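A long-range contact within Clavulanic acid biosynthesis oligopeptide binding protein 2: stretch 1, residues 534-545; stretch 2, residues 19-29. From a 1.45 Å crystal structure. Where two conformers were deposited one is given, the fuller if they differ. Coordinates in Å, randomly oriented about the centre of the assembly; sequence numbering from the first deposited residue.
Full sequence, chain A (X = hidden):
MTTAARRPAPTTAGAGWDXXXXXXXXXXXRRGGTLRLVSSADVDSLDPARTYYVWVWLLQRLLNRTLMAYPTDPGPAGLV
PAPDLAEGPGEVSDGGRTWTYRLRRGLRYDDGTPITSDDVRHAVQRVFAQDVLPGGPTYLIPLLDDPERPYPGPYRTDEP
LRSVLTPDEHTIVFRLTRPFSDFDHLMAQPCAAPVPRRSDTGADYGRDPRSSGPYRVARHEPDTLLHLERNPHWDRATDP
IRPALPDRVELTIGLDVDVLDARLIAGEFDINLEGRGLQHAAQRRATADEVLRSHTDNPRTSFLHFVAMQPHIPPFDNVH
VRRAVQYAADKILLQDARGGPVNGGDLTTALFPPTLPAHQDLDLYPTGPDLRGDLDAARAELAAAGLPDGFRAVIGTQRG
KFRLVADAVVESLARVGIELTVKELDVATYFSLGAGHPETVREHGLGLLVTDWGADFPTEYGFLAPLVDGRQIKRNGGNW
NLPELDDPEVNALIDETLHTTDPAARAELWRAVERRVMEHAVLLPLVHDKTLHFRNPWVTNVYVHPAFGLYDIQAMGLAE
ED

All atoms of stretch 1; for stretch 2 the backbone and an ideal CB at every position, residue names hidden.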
ATOM      1  N   PHE A 534      -9.954  -5.851  15.186  1.00  7.75           N
ATOM      2  CA  PHE A 534     -10.796  -5.814  16.385  1.00  8.04           C
ATOM      3  C   PHE A 534     -11.001  -4.365  16.826  1.00  7.88           C
ATOM      4  O   PHE A 534     -10.045  -3.602  16.935  1.00  8.34           O
ATOM      5  CB  PHE A 534     -10.150  -6.632  17.514  1.00  8.22           C
ATOM      6  CG  PHE A 534     -11.036  -6.820  18.719  1.00  8.72           C
ATOM      7  CD1 PHE A 534     -11.904  -7.909  18.792  1.00  9.91           C
ATOM      8  CD2 PHE A 534     -10.998  -5.920  19.784  1.00  8.91           C
ATOM      9  CE1 PHE A 534     -12.729  -8.091  19.901  1.00  9.95           C
ATOM     10  CE2 PHE A 534     -11.827  -6.099  20.908  1.00  9.20           C
ATOM     11  CZ  PHE A 534     -12.688  -7.190  20.955  1.00  9.46           C
ATOM     12  N   ARG A 535     -12.252  -3.987  17.063  1.00  7.73           N
ATOM     13  CA  ARG A 535     -12.580  -2.629  17.500  1.00  8.08           C
ATOM     14  C   ARG A 535     -13.284  -2.669  18.844  1.00  7.99           C
ATOM     15  O   ARG A 535     -14.316  -3.329  18.998  1.00  8.67           O
ATOM     16  CB  ARG A 535     -13.471  -1.911  16.474  1.00  7.97           C
ATOM     17  CG  ARG A 535     -14.581  -2.786  15.903  1.00  7.89           C
ATOM     18  CD  ARG A 535     -15.640  -2.015  15.117  1.00  8.15           C
ATOM     19  NE  ARG A 535     -16.246  -2.939  14.164  1.00  8.68           N
ATOM     20  CZ  ARG A 535     -17.230  -3.786  14.452  1.00  9.22           C
ATOM     21  NH1 ARG A 535     -17.789  -3.792  15.661  1.00  9.46           N
ATOM     22  NH2 ARG A 535     -17.662  -4.624  13.519  1.00 10.16           N
ATOM     23  N   ASN A 536     -12.736  -1.963  19.825  1.00  7.97           N
ATOM     24  CA  ASN A 536     -13.423  -1.857  21.104  1.00  8.06           C
ATOM     25  C   ASN A 536     -14.682  -0.999  20.983  1.00  8.09           C
ATOM     26  O   ASN A 536     -14.698  -0.032  20.218  1.00  7.76           O
ATOM     27  CB  ASN A 536     -12.470  -1.378  22.189  1.00  8.02           C
ATOM     28  CG  ASN A 536     -11.678  -2.523  22.788  1.00  8.80           C
ATOM     29  OD1 ASN A 536     -12.258  -3.488  23.290  1.00  8.92           O
ATOM     30  ND2 ASN A 536     -10.353  -2.442  22.716  1.00  8.57           N
ATOM     31  N   PRO A 537     -15.761  -1.377  21.697  1.00  8.03           N
ATOM     32  CA  PRO A 537     -17.078  -0.765  21.445  1.00  8.10           C
ATOM     33  C   PRO A 537     -17.239   0.719  21.824  1.00  8.00           C
ATOM     34  O   PRO A 537     -18.182   1.373  21.358  1.00  8.64           O
ATOM     35  CB  PRO A 537     -18.038  -1.655  22.250  1.00  8.40           C
ATOM     36  CG  PRO A 537     -17.192  -2.257  23.328  1.00  7.95           C
ATOM     37  CD  PRO A 537     -15.826  -2.436  22.723  1.00  8.21           C
ATOM     38  N   TRP A 538     -16.332   1.238  22.651  1.00  7.98           N
ATOM     39  CA  TRP A 538     -16.379   2.644  23.077  1.00  8.28           C
ATOM     40  C   TRP A 538     -15.653   3.599  22.133  1.00  8.27           C
ATOM     41  O   TRP A 538     -15.624   4.807  22.369  1.00  8.86           O
ATOM     42  CB  TRP A 538     -15.819   2.807  24.488  1.00  8.59           C
ATOM     43  CG  TRP A 538     -14.439   2.262  24.643  1.00  8.40           C
ATOM     44  CD1 TRP A 538     -13.261   2.898  24.364  1.00  9.26           C
ATOM     45  CD2 TRP A 538     -14.092   0.958  25.117  1.00  8.30           C
ATOM     46  NE1 TRP A 538     -12.199   2.064  24.639  1.00  9.05           N
ATOM     47  CE2 TRP A 538     -12.684   0.868  25.102  1.00  8.31           C
ATOM     48  CE3 TRP A 538     -14.839  -0.143  25.559  1.00  8.30           C
ATOM     49  CZ2 TRP A 538     -12.004  -0.282  25.512  1.00  9.77           C
ATOM     50  CZ3 TRP A 538     -14.162  -1.283  25.969  1.00  8.80           C
ATOM     51  CH2 TRP A 538     -12.759  -1.343  25.937  1.00  9.01           C
ATOM     52  N   VAL A 539     -15.055   3.060  21.077  1.00  7.93           N
ATOM     53  CA  VAL A 539     -14.439   3.895  20.053  1.00  7.39           C
ATOM     54  C   VAL A 539     -15.517   4.312  19.061  1.00  7.51           C
ATOM     55  O   VAL A 539     -16.291   3.480  18.581  1.00  7.58           O
ATOM     56  CB  VAL A 539     -13.274   3.173  19.337  1.00  7.04           C
ATOM     57  CG1 VAL A 539     -12.538   4.130  18.410  1.00  7.30           C
ATOM     58  CG2 VAL A 539     -12.298   2.592  20.367  1.00  7.32           C
ATOM     59  N   THR A 540     -15.577   5.607  18.774  1.00  7.48           N
ATOM     60  CA  THR A 540     -16.598   6.144  17.888  1.00  7.73           C
ATOM     61  C   THR A 540     -16.055   6.345  16.474  1.00  7.61           C
ATOM     62  O   THR A 540     -14.856   6.570  16.289  1.00  7.40           O
ATOM     63  CB  THR A 540     -17.164   7.478  18.418  1.00  7.80           C
ATOM     64  OG1 THR A 540     -16.117   8.448  18.496  1.00  8.53           O
ATOM     65  CG2 THR A 540     -17.778   7.293  19.804  1.00  7.96           C
ATOM     66  N   ASN A 541     -16.940   6.257  15.483  1.00  7.78           N
ATOM     67  CA  ASN A 541     -16.602   6.488  14.077  1.00  7.98           C
ATOM     68  C   ASN A 541     -15.531   5.547  13.541  1.00  7.83           C
ATOM     69  O   ASN A 541     -14.584   5.979  12.874  1.00  7.95           O
ATOM     70  CB  ASN A 541     -16.196   7.944  13.834  1.00  8.42           C
ATOM     71  CG  ASN A 541     -17.165   8.925  14.451  1.00  9.02           C
ATOM     72  OD1 ASN A 541     -18.316   9.023  14.037  1.00  9.27           O
ATOM     73  ND2 ASN A 541     -16.706   9.647  15.463  1.00 11.12           N
ATOM     74  N   VAL A 542     -15.699   4.259  13.823  1.00  7.28           N
ATOM     75  CA  VAL A 542     -14.777   3.242  13.330  1.00  7.29           C
ATOM     76  C   VAL A 542     -15.223   2.731  11.965  1.00  7.09           C
ATOM     77  O   VAL A 542     -16.361   2.285  11.801  1.00  7.44           O
ATOM     78  CB  VAL A 542     -14.652   2.055  14.307  1.00  7.18           C
ATOM     79  CG1 VAL A 542     -13.651   1.031  13.773  1.00  7.97           C
ATOM     80  CG2 VAL A 542     -14.221   2.529  15.680  1.00  7.95           C
ATOM     81  N   TYR A 543     -14.324   2.789  10.990  1.00  7.03           N
ATOM     82  CA  TYR A 543     -14.600   2.209   9.676  1.00  7.32           C
ATOM     83  C   TYR A 543     -13.290   1.859   8.991  1.00  7.29           C
ATOM     84  O   TYR A 543     -12.273   2.530   9.197  1.00  7.32           O
ATOM     85  CB  TYR A 543     -15.435   3.158   8.796  1.00  7.58           C
ATOM     86  CG  TYR A 543     -14.677   4.351   8.247  1.00  7.32           C
ATOM     87  CD1 TYR A 543     -14.140   4.324   6.959  1.00  7.11           C
ATOM     88  CD2 TYR A 543     -14.499   5.502   9.014  1.00  7.15           C
ATOM     89  CE1 TYR A 543     -13.440   5.416   6.443  1.00  6.86           C
ATOM     90  CE2 TYR A 543     -13.796   6.601   8.511  1.00  7.31           C
ATOM     91  CZ  TYR A 543     -13.274   6.548   7.224  1.00  7.23           C
ATOM     92  OH  TYR A 543     -12.578   7.625   6.716  1.00  8.69           O
ATOM     93  N   VAL A 544     -13.321   0.800   8.188  1.00  7.50           N
ATOM     94  CA  VAL A 544     -12.177   0.432   7.370  1.00  7.73           C
ATOM     95  C   VAL A 544     -12.105   1.406   6.203  1.00  7.78           C
ATOM     96  O   VAL A 544     -13.048   1.510   5.412  1.00  8.13           O
ATOM     97  CB  VAL A 544     -12.289  -1.021   6.853  1.00  7.72           C
ATOM     98  CG1 VAL A 544     -11.072  -1.388   6.019  1.00  8.48           C
ATOM     99  CG2 VAL A 544     -12.434  -1.994   8.018  1.00  8.14           C
ATOM    100  N   HIS A 545     -10.999   2.138   6.106  1.00  7.67           N
ATOM    101  CA  HIS A 545     -10.847   3.048   4.985  1.00  8.14           C
ATOM    102  C   HIS A 545     -10.503   2.253   3.728  1.00  8.68           C
ATOM    103  O   HIS A 545      -9.519   1.511   3.720  1.00  8.94           O
ATOM    104  CB  HIS A 545      -9.796   4.123   5.230  1.00  8.10           C
ATOM    105  CG  HIS A 545      -9.935   5.278   4.294  1.00  7.36           C
ATOM    106  ND1 HIS A 545      -9.689   5.164   2.941  1.00  7.76           N
ATOM    107  CD2 HIS A 545     -10.374   6.542   4.494  1.00  7.61           C
ATOM    108  CE1 HIS A 545      -9.945   6.320   2.354  1.00  8.06           C
ATOM    109  NE2 HIS A 545     -10.362   7.172   3.274  1.00  7.57           N
ATOM    110  N   UNK A  19     -19.409  -4.811  10.573  1.00  9.65           N
ATOM    111  CA  UNK A  19     -20.162  -3.554  10.618  1.00  9.50           C
ATOM    112  C   UNK A  19     -19.340  -2.346  10.156  1.00  9.82           C
ATOM    113  O   UNK A  19     -19.899  -1.353   9.677  1.00 10.40           O
ATOM    114  CB  UNK A  19     -20.669  -3.309  12.041  1.00  9.50           C
ATOM    115  N   UNK A  20     -18.019  -2.439  10.308  1.00  9.93           N
ATOM    116  CA  UNK A  20     -17.105  -1.366   9.903  1.00  9.97           C
ATOM    117  C   UNK A  20     -16.571  -1.491   8.486  1.00 10.47           C
ATOM    118  O   UNK A  20     -15.691  -0.726   8.084  1.00 10.03           O
ATOM    119  CB  UNK A  20     -15.921  -1.316  10.871  1.00  9.97           C
ATOM    120  N   UNK A  21     -17.082  -2.466   7.738  1.00 10.44           N
ATOM    121  CA  UNK A  21     -16.669  -2.687   6.353  1.00 11.10           C
ATOM    122  C   UNK A  21     -17.742  -2.126   5.431  1.00 11.42           C
ATOM    123  O   UNK A  21     -18.834  -2.687   5.326  1.00 11.59           O
ATOM    124  CB  UNK A  21     -16.431  -4.172   6.074  1.00 11.10           C
ATOM    125  N   UNK A  22     -17.435  -1.007   4.780  1.00 11.43           N
ATOM    126  CA  UNK A  22     -18.397  -0.337   3.902  1.00 11.92           C
ATOM    127  C   UNK A  22     -19.368   0.565   4.640  1.00 12.12           C
ATOM    128  O   UNK A  22     -20.260   1.158   4.029  1.00 12.61           O
ATOM    129  CB  UNK A  22     -19.188  -1.381   3.111  1.00 11.92           C
ATOM    130  N   UNK A  23     -19.192   0.674   5.957  1.00 12.04           N
ATOM    131  CA  UNK A  23     -20.075   1.470   6.803  1.00 12.07           C
ATOM    132  C   UNK A  23     -19.356   1.945   8.060  1.00 12.10           C
ATOM    133  O   UNK A  23     -18.289   1.430   8.413  1.00 12.04           O
ATOM    134  CB  UNK A  23     -21.317   0.662   7.183  1.00 12.07           C
ATOM    135  N   UNK A  24     -19.954   2.928   8.726  1.00 12.55           N
ATOM    136  CA  UNK A  24     -19.377   3.557   9.906  1.00 12.51           C
ATOM    137  C   UNK A  24     -19.996   2.983  11.177  1.00 11.97           C
ATOM    138  O   UNK A  24     -21.217   2.863  11.277  1.00 12.29           O
ATOM    139  CB  UNK A  24     -19.575   5.073   9.855  1.00 12.51           C
ATOM    140  N   UNK A  25     -19.148   2.633  12.139  1.00 10.93           N
ATOM    141  CA  UNK A  25     -19.589   2.094  13.424  1.00 10.35           C
ATOM    142  C   UNK A  25     -19.578   3.175  14.500  1.00 10.27           C
ATOM    143  O   UNK A  25     -18.610   3.932  14.624  1.00  9.71           O
ATOM    144  CB  UNK A  25     -18.700   0.922  13.845  1.00 10.35           C
ATOM    145  N   UNK A  26     -20.667   3.247  15.272  1.00  9.98           N
ATOM    146  CA  UNK A  26     -20.741   4.091  16.468  1.00 10.13           C
ATOM    147  C   UNK A  26     -20.480   5.575  16.166  1.00 10.05           C
ATOM    148  O   UNK A  26     -19.563   6.173  16.738  1.00  9.76           O
ATOM    149  CB  UNK A  26     -19.735   3.596  17.509  1.00 10.13           C
ATOM    150  N   UNK A  27     -21.293   6.177  15.268  1.00 10.35           N
ATOM    151  CA  UNK A  27     -21.079   7.573  14.871  1.00 10.73           C
ATOM    152  C   UNK A  27     -21.250   8.552  16.027  1.00 10.93           C
ATOM    153  O   UNK A  27     -22.143   8.381  16.864  1.00 11.04           O
ATOM    154  CB  UNK A  27     -22.045   7.946  13.744  1.00 10.73           C
ATOM    155  N   UNK A  28     -20.385   9.561  16.069  1.00 11.05           N
ATOM    156  CA  UNK A  28     -20.418  10.576  17.123  1.00 11.19           C
ATOM    157  C   UNK A  28     -19.589  11.788  16.734  1.00 11.48           C
ATOM    158  O   UNK A  28     -18.637  11.677  15.956  1.00 11.69           O
ATOM    159  CB  UNK A  28     -19.911   9.996  18.445  1.00 11.19           C
ATOM    160  N   UNK A  29     -19.954  12.940  17.291  1.00 11.59           N
ATOM    161  CA  UNK A  29     -19.176  14.163  17.127  1.00 11.91           C
ATOM    162  C   UNK A  29     -18.599  14.606  18.471  1.00 11.59           C
ATOM    163  O   UNK A  29     -18.063  15.707  18.594  1.00 11.76           O
ATOM    164  CB  UNK A  29     -20.039  15.273  16.523  1.00 11.91           C
TER

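Position 19 opens the segment beside the guanidinium of Arg535. Its CA-to-CB bond runs sideways, and the ideal CB lies 3.6 Å from Arg535 NH2, so a small side chain fits easily and an acidic one could also find a partner. The deposited residue is Ala19, whose CB rests 3.7 Å from Arg535 NH2.

Position 20 points toward stretch 1. An ideal CB would sit 3.7 Å from both Arg535 NE and Val542 O and 3.9 Å from Tyr543 CA; a methyl could be tolerated there, but little space is left for more. With phi/psi of -92/6, the backbone does not itself demand glycine. Gly20 is found, and its carbonyl does the work: Val544 N donates to Gly20 O at 2.8 Å in a nearly straight bond.

At 21 the CB turns away, with Val544 CG2 4.9 Å off. Many residues would do, and a branched apolar one could reach back to that methyl. Val21 does so, its CG2 4.2 Å from Val544 CG2.

Position 22 faces away, and its phi of 83° favours glycine by itself; asparagine is the usual second choice. Gly22 N donates to a water at 2.8 Å, and that water donates to Val544 O at 2.7 Å, linking Gly22, which has no direct contact with stretch 1, to Val544.

Position 23 also points away and finds nothing of stretch 1 near its CB, so the choice is loose; Ala23 occupies it.

At 24 the CA-to-CB bond runs sideways and the ideal CB lies 4.7 Å from Tyr543 CB. A side chain long enough to bend back would meet the tyrosine ring and the Asn541 backbone, which suits leucine, isoleucine or methionine. Leu24 brings CD1 to 3.5 Å from Tyr543 CD2 and 3.7 Å from Asn541 C.

Position 25 is fixed by its backbone, an antiparallel bridge with Val542: the N of 25 donates to Val542 O at 2.8 Å, and Val542 N to the O of 25 at 3.0 Å. The sideways ideal CB lies 3.4 Å from Val542 O and 4.4 Å from Arg535 CD, so a compact, beta-branched apolar residue suits it. Val25 serves, with CB 4.2 Å from Val542 CB and CG2 over one face of the guanidinium, 3.9 Å from Arg535 NE.

Position 26 has phi/psi of 58/58, a left-handed conformation that favours glycine, asparagine or aspartate. Its CB points toward stretch 1, 3.6 Å from Val539 O, so a short donor is wanted. Asn26 meets both demands: ND2 donates to Val539 O at 3.1 Å, while its backbone O accepts from Asn541 N at 2.9 Å.

Position 27 turns away overall, and its phi of -64° is compatible with proline. Pro27 is deposited, its CB 4.0 Å from Asn541 OD1.

At 28 the amide of Asn541 reads the backbone twice: the N of 28 donates to Asn541 OD1 at 2.9 Å, and Asn541 ND2 to the O of 28 at 2.8 Å. The side chain is therefore freer, a small one fitting beside Thr540. Ser28 packs CB 3.7 Å from Thr540 CG2.

Position 29 points away into open space, and Arg29 makes no contact with stretch 1.

Stretch 2, residues 19-29: AGVGALVNPSR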
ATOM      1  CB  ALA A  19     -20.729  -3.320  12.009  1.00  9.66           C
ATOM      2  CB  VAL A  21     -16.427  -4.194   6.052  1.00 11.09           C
ATOM      3  CG1 VAL A  21     -15.989  -4.402   4.601  1.00 12.15           C
ATOM      4  CG2 VAL A  21     -15.395  -4.778   7.004  1.00 11.43           C
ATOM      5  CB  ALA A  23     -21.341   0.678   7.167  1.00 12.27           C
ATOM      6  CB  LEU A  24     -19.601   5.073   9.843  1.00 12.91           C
ATOM      7  CG  LEU A  24     -18.949   5.972  10.895  1.00 13.45           C
ATOM      8  CD1 LEU A  24     -17.506   6.222  10.546  1.00 15.65           C
ATOM      9  CD2 LEU A  24     -19.686   7.300  11.013  1.00 13.88           C
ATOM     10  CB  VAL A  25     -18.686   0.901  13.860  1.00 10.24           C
ATOM     11  CG1 VAL A  25     -18.918   0.518  15.321  1.00  9.73           C
ATOM     12  CG2 VAL A  25     -18.907  -0.286  12.953  1.00 10.63           C
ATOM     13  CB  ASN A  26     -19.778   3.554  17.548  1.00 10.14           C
ATOM     14  CG  ASN A  26     -20.066   4.099  18.940  1.00 11.11           C
ATOM     15  OD1 ASN A  26     -21.132   4.662  19.205  1.00 12.27           O
ATOM     16  ND2 ASN A  26     -19.111   3.914  19.849  1.00 11.10           N
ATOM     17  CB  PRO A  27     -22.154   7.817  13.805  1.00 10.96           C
ATOM     18  CG  PRO A  27     -23.187   6.788  14.048  1.00 10.92           C
ATOM     19  CD  PRO A  27     -22.465   5.588  14.594  1.00 10.38           C
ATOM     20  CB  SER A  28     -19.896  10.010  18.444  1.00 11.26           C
ATOM     21  OG  SER A  28     -20.027  10.953  19.496  1.00 11.50           O
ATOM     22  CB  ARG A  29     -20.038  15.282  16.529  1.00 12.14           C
ATOM     23  CG  ARG A  29     -20.596  14.984  15.150  0.50 12.16           C
ATOM     24  CD  ARG A  29     -21.284  16.214  14.575  0.50 11.62           C
ATOM     25  NE  ARG A  29     -21.897  15.947  13.274  0.50 12.05           N
ATOM     26  CZ  ARG A  29     -23.116  15.440  13.103  0.50 12.54           C
ATOM     27  NH1 ARG A  29     -23.871  15.125  14.149  0.50 11.78           N
ATOM     28  NH2 ARG A  29     -23.581  15.239  11.878  0.50 12.17           N
TER
HETATM   29  O   HOH W   1     -15.168   0.538   4.149  1.00 12.14           O
HETATM   30  O   HOH W   2     -16.640  10.581  20.269  1.00 10.01           O
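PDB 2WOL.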